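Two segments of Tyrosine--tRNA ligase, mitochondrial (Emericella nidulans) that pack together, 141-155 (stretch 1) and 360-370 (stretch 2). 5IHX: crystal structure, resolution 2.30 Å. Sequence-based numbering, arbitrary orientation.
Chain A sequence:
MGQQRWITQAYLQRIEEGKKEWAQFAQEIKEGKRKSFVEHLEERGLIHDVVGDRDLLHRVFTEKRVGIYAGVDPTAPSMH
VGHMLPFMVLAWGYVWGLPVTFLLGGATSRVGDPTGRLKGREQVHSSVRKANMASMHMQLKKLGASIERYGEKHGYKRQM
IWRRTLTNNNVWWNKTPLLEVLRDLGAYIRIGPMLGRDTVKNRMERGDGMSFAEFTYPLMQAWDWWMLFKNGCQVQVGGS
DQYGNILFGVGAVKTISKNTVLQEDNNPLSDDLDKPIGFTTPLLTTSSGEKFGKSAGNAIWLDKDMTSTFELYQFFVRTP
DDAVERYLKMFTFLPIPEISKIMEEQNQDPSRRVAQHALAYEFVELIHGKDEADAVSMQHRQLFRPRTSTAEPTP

Stretch 1 141-155: KKLGASIERYGEKHG
Stretch 2, residues 360-370: AYEFVELIHGK

Stretch 1 is helical from Lys-141 to Lys-153 and stretch 2 from Ala-360 to His-368; both helices begin earlier in the chain. Their axes approach to 8.6 Å, and their N-to-C directions differ by 128°, an oblique arrangement nearer antiparallel than parallel. The register is set by Tyr-150 and Leu-366, whose CA atoms lie 5.6 Å apart, and the contact buries 600 Å² summed over both sides. In stretch 1, phi/psi cluster near -62/-43 through the helix, Lys-141 to Lys-153, sustained by i to i+4 bonds such as Tyr-150 N to Ser-146 O at 2.7 Å.

At the N-terminal side of stretch 1, Lys-142 (chi1 to chi4 t, t, t, m) extends NZ to within 3.1 Å of Ile-367 O, a weak hydrogen bond to a carbonyl at the C-terminal end of the other helix. Leu-143 (t, p) is sideways at CB, but its end comes nearer: CD1 lies 4.1 Å from Ile-367 CD1, an apolar contact that Ile-367 (m, m) reaches although its own CA-to-CB bond points away. Ser-146 (m) points toward stretch 2. Its CB sits 3.2 Å from Leu-366 O, and a water bridges the helices, 2.5 Å from Ser-146 OG and donating to Ile-367 O at 2.7 Å. Ile-147 (m, t) points away, yet its CG1 lies 4.4 Å from Leu-366 CD1.

Arg-149 (t, t, p, chi4 73°) points toward stretch 2 and caters to carbonyls near the helix end. Arg-149 NH1 donates to Glu-365 O at 2.9 Å (angle 144°) and Arg-149 NH2 to Leu-366 O at 2.9 Å (133°); a weak hydrogen bond joins Arg-149 NH2 to Glu-365 O at 3.2 Å. Both oxygens lie near the guanidinium plane, where its N-H bonds are directed, while Gly-369 CA covers one face. Gly-369 has phi/psi of 97/164, and a CB there would jam against the preceding carbonyl. A second water accepts from Arg-149 NH1 at 2.7 Å and donates to Glu-365 OE2 at 3.0 Å.

Tyr-150 (t, chi2 68°) packs against Leu-366 (t, p), the residue with the largest area covered. Leu-366 CB stands 4.0 Å from the ring centroid, 12° off the normal, a CH-pi contact over the face; Leu-366 CD1 lies 3.6 Å from Tyr-150 CB. The hydroxyl continues past this apolar patch: Tyr-150 OH donates to Glu-362 OE2 at a very short 2.4 Å.

Lys-153 (t, t, t, t) is almost fully extended, so its ammonium reaches two carboxylates one helical turn apart. Salt bridges run from Lys-153 NZ to Glu-365 OE1 at 2.4 Å, very short, and to Glu-362 OE1 at 2.9 Å. Glu-365 (t, t, chi3 5°) and Glu-362 (m, m, chi3 137°) both start sideways and end nearer. His-154, leaving helical geometry at -100/19, has chi1 m and chi2 -77°; its NE2 donates to Glu-362 OE2 at 2.9 Å (151°), with the acceptor near the ring plane. Gly-155 follows with phi/psi 93/4.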

ATOM      1  N   LYS A 141      -4.393 -22.298 -18.983  1.00 27.02           N
ATOM      2  CA  LYS A 141      -3.754 -22.533 -20.271  1.00 25.59           C
ATOM      3  C   LYS A 141      -4.544 -23.602 -21.022  1.00 26.27           C
ATOM      4  O   LYS A 141      -4.861 -23.455 -22.204  1.00 28.72           O
ATOM      5  CB  LYS A 141      -2.301 -22.969 -20.079  1.00 28.08           C
ATOM      6  CG  LYS A 141      -1.326 -21.817 -19.860  1.00 36.77           C
ATOM      7  CD  LYS A 141       0.095 -22.189 -20.265  1.00 44.51           C
ATOM      8  CE  LYS A 141       0.523 -21.472 -21.536  1.00 67.14           C
ATOM      9  NZ  LYS A 141       1.769 -22.047 -22.114  1.00 78.21           N
ATOM     10  N   LYS A 142      -4.860 -24.676 -20.306  1.00 26.72           N
ATOM     11  CA  LYS A 142      -5.629 -25.792 -20.847  1.00 29.77           C
ATOM     12  C   LYS A 142      -7.016 -25.339 -21.309  1.00 32.41           C
ATOM     13  O   LYS A 142      -7.479 -25.717 -22.387  1.00 28.41           O
ATOM     14  CB  LYS A 142      -5.742 -26.891 -19.786  1.00 33.90           C
ATOM     15  CG  LYS A 142      -6.529 -28.124 -20.186  1.00 51.73           C
ATOM     16  CD  LYS A 142      -6.425 -29.186 -19.094  1.00 66.84           C
ATOM     17  CE  LYS A 142      -7.265 -30.420 -19.391  1.00 60.03           C
ATOM     18  NZ  LYS A 142      -8.720 -30.167 -19.205  1.00 53.78           N
ATOM     19  N   LEU A 143      -7.675 -24.521 -20.494  1.00 24.45           N
ATOM     20  CA  LEU A 143      -8.998 -24.011 -20.837  1.00 24.78           C
ATOM     21  C   LEU A 143      -8.944 -23.154 -22.100  1.00 27.37           C
ATOM     22  O   LEU A 143      -9.839 -23.219 -22.944  1.00 25.13           O
ATOM     23  CB  LEU A 143      -9.579 -23.204 -19.674  1.00 24.27           C
ATOM     24  CG  LEU A 143     -10.960 -22.582 -19.910  1.00 29.03           C
ATOM     25  CD1 LEU A 143     -12.009 -23.660 -20.154  1.00 23.40           C
ATOM     26  CD2 LEU A 143     -11.364 -21.704 -18.733  1.00 31.30           C
ATOM     27  N   GLY A 144      -7.888 -22.358 -22.226  1.00 24.31           N
ATOM     28  CA  GLY A 144      -7.690 -21.534 -23.405  1.00 24.57           C
ATOM     29  C   GLY A 144      -7.642 -22.353 -24.682  1.00 24.27           C
ATOM     30  O   GLY A 144      -8.264 -22.000 -25.684  1.00 25.61           O
ATOM     31  N   ALA A 145      -6.899 -23.453 -24.650  1.00 26.32           N
ATOM     32  CA  ALA A 145      -6.791 -24.336 -25.805  1.00 26.03           C
ATOM     33  C   ALA A 145      -8.114 -25.056 -26.059  1.00 22.12           C
ATOM     34  O   ALA A 145      -8.518 -25.247 -27.206  1.00 25.78           O
ATOM     35  CB  ALA A 145      -5.670 -25.341 -25.600  1.00 29.78           C
ATOM     36  N   SER A 146      -8.790 -25.446 -24.986  1.00 21.16           N
ATOM     37  CA  SER A 146     -10.083 -26.111 -25.100  1.00 21.81           C
ATOM     38  C   SER A 146     -11.131 -25.207 -25.744  1.00 29.09           C
ATOM     39  O   SER A 146     -11.960 -25.665 -26.531  1.00 29.64           O
ATOM     40  CB  SER A 146     -10.574 -26.565 -23.732  1.00 20.15           C
ATOM     41  OG  SER A 146      -9.740 -27.565 -23.181  1.00 21.56           O
ATOM     42  N   ILE A 147     -11.101 -23.926 -25.397  1.00 26.88           N
ATOM     43  CA  ILE A 147     -12.026 -22.959 -25.970  1.00 27.11           C
ATOM     44  C   ILE A 147     -11.864 -22.891 -27.485  1.00 27.57           C
ATOM     45  O   ILE A 147     -12.849 -22.831 -28.223  1.00 26.98           O
ATOM     46  CB  ILE A 147     -11.822 -21.560 -25.344  1.00 28.24           C
ATOM     47  CG1 ILE A 147     -12.429 -21.529 -23.942  1.00 27.86           C
ATOM     48  CG2 ILE A 147     -12.446 -20.465 -26.215  1.00 25.29           C
ATOM     49  CD1 ILE A 147     -12.042 -20.310 -23.120  1.00 22.04           C
ATOM     50  N   GLU A 148     -10.619 -22.905 -27.944  1.00 31.22           N
ATOM     51  CA  GLU A 148     -10.340 -22.867 -29.374  1.00 29.48           C
ATOM     52  C   GLU A 148     -10.859 -24.139 -30.046  1.00 25.40           C
ATOM     53  O   GLU A 148     -11.505 -24.076 -31.089  1.00 28.61           O
ATOM     54  CB  GLU A 148      -8.840 -22.700 -29.627  1.00 32.70           C
ATOM     55  CG  GLU A 148      -8.458 -22.687 -31.103  1.00 40.36           C
ATOM     56  CD  GLU A 148      -6.985 -22.397 -31.328  1.00 40.96           C
ATOM     57  OE1 GLU A 148      -6.339 -21.834 -30.418  1.00 40.19           O
ATOM     58  OE2 GLU A 148      -6.475 -22.729 -32.419  1.00 45.61           O
ATOM     59  N   ARG A 149     -10.571 -25.288 -29.438  1.00 24.32           N
ATOM     60  CA  ARG A 149     -11.036 -26.570 -29.953  1.00 29.43           C
ATOM     61  C   ARG A 149     -12.566 -26.621 -29.977  1.00 34.53           C
ATOM     62  O   ARG A 149     -13.168 -27.033 -30.966  1.00 29.11           O
ATOM     63  CB  ARG A 149     -10.481 -27.725 -29.108  1.00 26.74           C
ATOM     64  CG  ARG A 149     -11.230 -29.047 -29.283  1.00 30.75           C
ATOM     65  CD  ARG A 149     -10.637 -30.156 -28.428  1.00 26.09           C
ATOM     66  NE  ARG A 149     -10.652 -29.825 -27.005  1.00 28.57           N
ATOM     67  CZ  ARG A 149     -11.748 -29.802 -26.252  1.00 27.96           C
ATOM     68  NH1 ARG A 149     -12.933 -30.078 -26.783  1.00 30.53           N
ATOM     69  NH2 ARG A 149     -11.666 -29.491 -24.965  1.00 31.31           N
ATOM     70  N   TYR A 150     -13.188 -26.221 -28.874  1.00 29.83           N
ATOM     71  CA  TYR A 150     -14.642 -26.241 -28.760  1.00 26.37           C
ATOM     72  C   TYR A 150     -15.288 -25.271 -29.748  1.00 24.98           C
ATOM     73  O   TYR A 150     -16.341 -25.558 -30.313  1.00 29.56           O
ATOM     74  CB  TYR A 150     -15.056 -25.909 -27.325  1.00 25.08           C
ATOM     75  CG  TYR A 150     -16.539 -26.009 -27.058  1.00 24.75           C
ATOM     76  CD1 TYR A 150     -17.183 -27.238 -27.073  1.00 24.25           C
ATOM     77  CD2 TYR A 150     -17.290 -24.880 -26.759  1.00 27.21           C
ATOM     78  CE1 TYR A 150     -18.537 -27.339 -26.819  1.00 25.92           C
ATOM     79  CE2 TYR A 150     -18.647 -24.969 -26.500  1.00 28.55           C
ATOM     80  CZ  TYR A 150     -19.266 -26.200 -26.526  1.00 29.07           C
ATOM     81  OH  TYR A 150     -20.615 -26.287 -26.275  1.00 32.16           O
ATOM     82  N   GLY A 151     -14.647 -24.126 -29.959  1.00 29.65           N
ATOM     83  CA  GLY A 151     -15.112 -23.168 -30.945  1.00 32.13           C
ATOM     84  C   GLY A 151     -15.074 -23.760 -32.343  1.00 34.08           C
ATOM     85  O   GLY A 151     -15.991 -23.557 -33.138  1.00 29.86           O
ATOM     86  N   GLU A 152     -14.000 -24.488 -32.639  1.00 29.97           N
ATOM     87  CA  GLU A 152     -13.838 -25.152 -33.930  1.00 36.07           C
ATOM     88  C   GLU A 152     -15.006 -26.093 -34.216  1.00 35.38           C
ATOM     89  O   GLU A 152     -15.519 -26.131 -35.335  1.00 33.91           O
ATOM     90  CB  GLU A 152     -12.512 -25.922 -33.972  1.00 43.29           C
ATOM     91  CG  GLU A 152     -12.271 -26.724 -35.249  1.00 60.31           C
ATOM     92  CD  GLU A 152     -11.988 -25.852 -36.457  1.00 81.04           C
ATOM     93  OE1 GLU A 152     -11.683 -24.653 -36.278  1.00 84.56           O
ATOM     94  OE2 GLU A 152     -12.069 -26.371 -37.592  1.00 89.34           O
ATOM     95  N   LYS A 153     -15.410 -26.862 -33.210  1.00 34.78           N
ATOM     96  CA  LYS A 153     -16.517 -27.801 -33.368  1.00 32.42           C
ATOM     97  C   LYS A 153     -17.777 -27.096 -33.862  1.00 36.60           C
ATOM     98  O   LYS A 153     -18.536 -27.654 -34.649  1.00 43.38           O
ATOM     99  CB  LYS A 153     -16.814 -28.522 -32.046  1.00 36.29           C
ATOM    100  CG  LYS A 153     -18.228 -29.107 -31.973  1.00 42.80           C
ATOM    101  CD  LYS A 153     -18.477 -29.899 -30.702  1.00 52.90           C
ATOM    102  CE  LYS A 153     -19.922 -30.377 -30.652  1.00 57.95           C
ATOM    103  NZ  LYS A 153     -20.221 -31.212 -29.461  1.00 58.27           N
ATOM    104  N   HIS A 154     -17.992 -25.869 -33.395  1.00 35.63           N
ATOM    105  CA  HIS A 154     -19.226 -25.146 -33.683  1.00 29.09           C
ATOM    106  C   HIS A 154     -19.072 -24.124 -34.810  1.00 31.85           C
ATOM    107  O   HIS A 154     -19.882 -23.207 -34.946  1.00 32.79           O
ATOM    108  CB  HIS A 154     -19.731 -24.472 -32.406  1.00 29.92           C
ATOM    109  CG  HIS A 154     -20.312 -25.435 -31.419  1.00 31.85           C
ATOM    110  ND1 HIS A 154     -21.569 -25.982 -31.565  1.00 36.43           N
ATOM    111  CD2 HIS A 154     -19.800 -25.972 -30.285  1.00 29.33           C
ATOM    112  CE1 HIS A 154     -21.811 -26.803 -30.560  1.00 34.78           C
ATOM    113  NE2 HIS A 154     -20.754 -26.814 -29.767  1.00 37.25           N
ATOM    114  N   GLY A 155     -18.028 -24.288 -35.619  1.00 35.57           N
ATOM    115  CA  GLY A 155     -17.891 -23.525 -36.848  1.00 31.15           C
ATOM    116  C   GLY A 155     -17.083 -22.244 -36.752  1.00 35.43           C
ATOM    117  O   GLY A 155     -16.984 -21.504 -37.731  1.00 38.80           O
ATOM    118  N   ALA A 360     -25.059 -31.344 -20.508  1.00 26.92           N
ATOM    119  CA  ALA A 360     -23.976 -32.062 -19.848  1.00 22.22           C
ATOM    120  C   ALA A 360     -22.897 -32.465 -20.845  1.00 27.94           C
ATOM    121  O   ALA A 360     -21.706 -32.334 -20.569  1.00 21.58           O
ATOM    122  CB  ALA A 360     -24.519 -33.289 -19.131  1.00 25.95           C
ATOM    123  N   TYR A 361     -23.320 -32.954 -22.006  1.00 28.71           N
ATOM    124  CA  TYR A 361     -22.380 -33.409 -23.020  1.00 25.55           C
ATOM    125  C   TYR A 361     -21.506 -32.263 -23.509  1.00 27.32           C
ATOM    126  O   TYR A 361     -20.280 -32.381 -23.552  1.00 27.78           O
ATOM    127  CB  TYR A 361     -23.122 -34.039 -24.202  1.00 26.88           C
ATOM    128  CG  TYR A 361     -22.194 -34.585 -25.267  1.00 28.35           C
ATOM    129  CD1 TYR A 361     -21.808 -35.917 -25.263  1.00 39.89           C
ATOM    130  CD2 TYR A 361     -21.694 -33.761 -26.268  1.00 26.98           C
ATOM    131  CE1 TYR A 361     -20.956 -36.417 -26.231  1.00 43.64           C
ATOM    132  CE2 TYR A 361     -20.843 -34.249 -27.237  1.00 33.65           C
ATOM    133  CZ  TYR A 361     -20.475 -35.577 -27.214  1.00 40.84           C
ATOM    134  OH  TYR A 361     -19.626 -36.066 -28.179  1.00 41.52           O
ATOM    135  N   GLU A 362     -22.145 -31.158 -23.879  1.00 24.01           N
ATOM    136  CA  GLU A 362     -21.432 -30.004 -24.407  1.00 26.57           C
ATOM    137  C   GLU A 362     -20.384 -29.480 -23.435  1.00 25.47           C
ATOM    138  O   GLU A 362     -19.247 -29.218 -23.825  1.00 28.66           O
ATOM    139  CB  GLU A 362     -22.416 -28.886 -24.758  1.00 27.84           C
ATOM    140  CG  GLU A 362     -23.214 -29.143 -26.025  1.00 26.74           C
ATOM    141  CD  GLU A 362     -22.338 -29.173 -27.265  1.00 41.08           C
ATOM    142  OE1 GLU A 362     -22.551 -30.058 -28.121  1.00 43.12           O
ATOM    143  OE2 GLU A 362     -21.442 -28.308 -27.385  1.00 34.75           O
ATOM    144  N   PHE A 363     -20.760 -29.334 -22.170  1.00 24.34           N
ATOM    145  CA  PHE A 363     -19.852 -28.741 -21.202  1.00 27.91           C
ATOM    146  C   PHE A 363     -18.708 -29.688 -20.867  1.00 26.76           C
ATOM    147  O   PHE A 363     -17.575 -29.250 -20.665  1.00 28.95           O
ATOM    148  CB  PHE A 363     -20.587 -28.343 -19.923  1.00 30.70           C
ATOM    149  CG  PHE A 363     -19.743 -27.532 -18.985  1.00 31.19           C
ATOM    150  CD1 PHE A 363     -19.544 -26.182 -19.209  1.00 37.95           C
ATOM    151  CD2 PHE A 363     -19.129 -28.123 -17.895  1.00 29.20           C
ATOM    152  CE1 PHE A 363     -18.759 -25.432 -18.355  1.00 41.31           C
ATOM    153  CE2 PHE A 363     -18.345 -27.380 -17.039  1.00 31.71           C
ATOM    154  CZ  PHE A 363     -18.159 -26.035 -17.269  1.00 36.16           C
ATOM    155  N   VAL A 364     -18.995 -30.984 -20.810  1.00 27.31           N
ATOM    156  CA  VAL A 364     -17.944 -31.966 -20.567  1.00 21.80           C
ATOM    157  C   VAL A 364     -16.977 -31.977 -21.749  1.00 26.83           C
ATOM    158  O   VAL A 364     -15.769 -32.088 -21.561  1.00 28.28           O
ATOM    159  CB  VAL A 364     -18.516 -33.377 -20.321  1.00 24.83           C
ATOM    160  CG1 VAL A 364     -17.417 -34.440 -20.411  1.00 29.78           C
ATOM    161  CG2 VAL A 364     -19.184 -33.443 -18.959  1.00 31.43           C
ATOM    162  N   GLU A 365     -17.505 -31.857 -22.964  1.00 29.00           N
ATOM    163  CA  GLU A 365     -16.642 -31.810 -24.139  1.00 30.16           C
ATOM    164  C   GLU A 365     -15.748 -30.578 -24.096  1.00 26.01           C
ATOM    165  O   GLU A 365     -14.555 -30.664 -24.393  1.00 30.89           O
ATOM    166  CB  GLU A 365     -17.455 -31.817 -25.434  1.00 24.51           C
ATOM    167  CG  GLU A 365     -16.571 -31.721 -26.677  1.00 33.54           C
ATOM    168  CD  GLU A 365     -17.333 -31.923 -27.974  1.00 39.01           C
ATOM    169  OE1 GLU A 365     -18.574 -32.050 -27.931  1.00 45.20           O
ATOM    170  OE2 GLU A 365     -16.681 -31.961 -29.040  1.00 43.71           O
ATOM    171  N   LEU A 366     -16.324 -29.435 -23.734  1.00 29.10           N
ATOM    172  CA  LEU A 366     -15.556 -28.197 -23.623  1.00 27.39           C
ATOM    173  C   LEU A 366     -14.405 -28.356 -22.641  1.00 25.85           C
ATOM    174  O   LEU A 366     -13.267 -28.041 -22.962  1.00 31.52           O
ATOM    175  CB  LEU A 366     -16.453 -27.034 -23.185  1.00 23.08           C
ATOM    176  CG  LEU A 366     -15.738 -25.751 -22.730  1.00 30.98           C
ATOM    177  CD1 LEU A 366     -14.852 -25.172 -23.831  1.00 20.93           C
ATOM    178  CD2 LEU A 366     -16.745 -24.713 -22.254  1.00 29.57           C
ATOM    179  N   ILE A 367     -14.697 -28.871 -21.453  1.00 26.10           N
ATOM    180  CA  ILE A 367     -13.694 -28.940 -20.397  1.00 25.67           C
ATOM    181  C   ILE A 367     -12.733 -30.114 -20.577  1.00 33.88           C
ATOM    182  O   ILE A 367     -11.522 -29.953 -20.414  1.00 25.46           O
ATOM    183  CB  ILE A 367     -14.358 -29.048 -19.003  1.00 22.78           C
ATOM    184  CG1 ILE A 367     -15.298 -27.866 -18.749  1.00 23.99           C
ATOM    185  CG2 ILE A 367     -13.303 -29.139 -17.903  1.00 34.13           C
ATOM    186  CD1 ILE A 367     -14.617 -26.506 -18.735  1.00 29.76           C
ATOM    187  N   HIS A 368     -13.269 -31.285 -20.917  1.00 24.21           N
ATOM    188  CA  HIS A 368     -12.483 -32.521 -20.876  1.00 24.29           C
ATOM    189  C   HIS A 368     -12.310 -33.227 -22.225  1.00 25.10           C
ATOM    190  O   HIS A 368     -11.624 -34.245 -22.305  1.00 32.18           O
ATOM    191  CB  HIS A 368     -13.124 -33.486 -19.880  1.00 29.54           C
ATOM    192  CG  HIS A 368     -13.091 -32.997 -18.466  1.00 28.23           C
ATOM    193  ND1 HIS A 368     -11.915 -32.770 -17.785  1.00 29.87           N
ATOM    194  CD2 HIS A 368     -14.089 -32.684 -17.604  1.00 30.62           C
ATOM    195  CE1 HIS A 368     -12.188 -32.344 -16.565  1.00 33.31           C
ATOM    196  NE2 HIS A 368     -13.502 -32.286 -16.429  1.00 25.48           N
ATOM    197  N   GLY A 369     -12.925 -32.697 -23.276  1.00 25.72           N
ATOM    198  CA  GLY A 369     -12.745 -33.241 -24.612  1.00 24.90           C
ATOM    199  C   GLY A 369     -13.846 -34.195 -25.049  1.00 30.67           C
ATOM    200  O   GLY A 369     -14.627 -34.688 -24.234  1.00 32.98           O
ATOM    201  N   LYS A 370     -13.896 -34.457 -26.351  1.00 27.85           N
ATOM    202  CA  LYS A 370     -14.946 -35.277 -26.948  1.00 31.72           C
ATOM    203  C   LYS A 370     -14.948 -36.718 -26.425  1.00 33.28           C
ATOM    204  O   LYS A 370     -16.006 -37.262 -26.109  1.00 36.35           O
ATOM    205  CB  LYS A 370     -14.804 -35.281 -28.471  1.00 36.47           C
ATOM    206  CG  LYS A 370     -15.900 -36.047 -29.198  1.00 47.75           C
ATOM    207  CD  LYS A 370     -15.670 -36.058 -30.700  1.00 54.97           C
ATOM    208  CE  LYS A 370     -16.804 -36.761 -31.431  1.00 57.45           C
ATOM    209  NZ  LYS A 370     -16.939 -38.184 -31.009  1.00 63.56           N
TER
HETATM  210  O   HOH W   1      -9.954 -27.738 -20.674  1.00 31.79           O
HETATM  211  O   HOH W   2     -13.848 -31.129 -29.124  1.00 38.03           O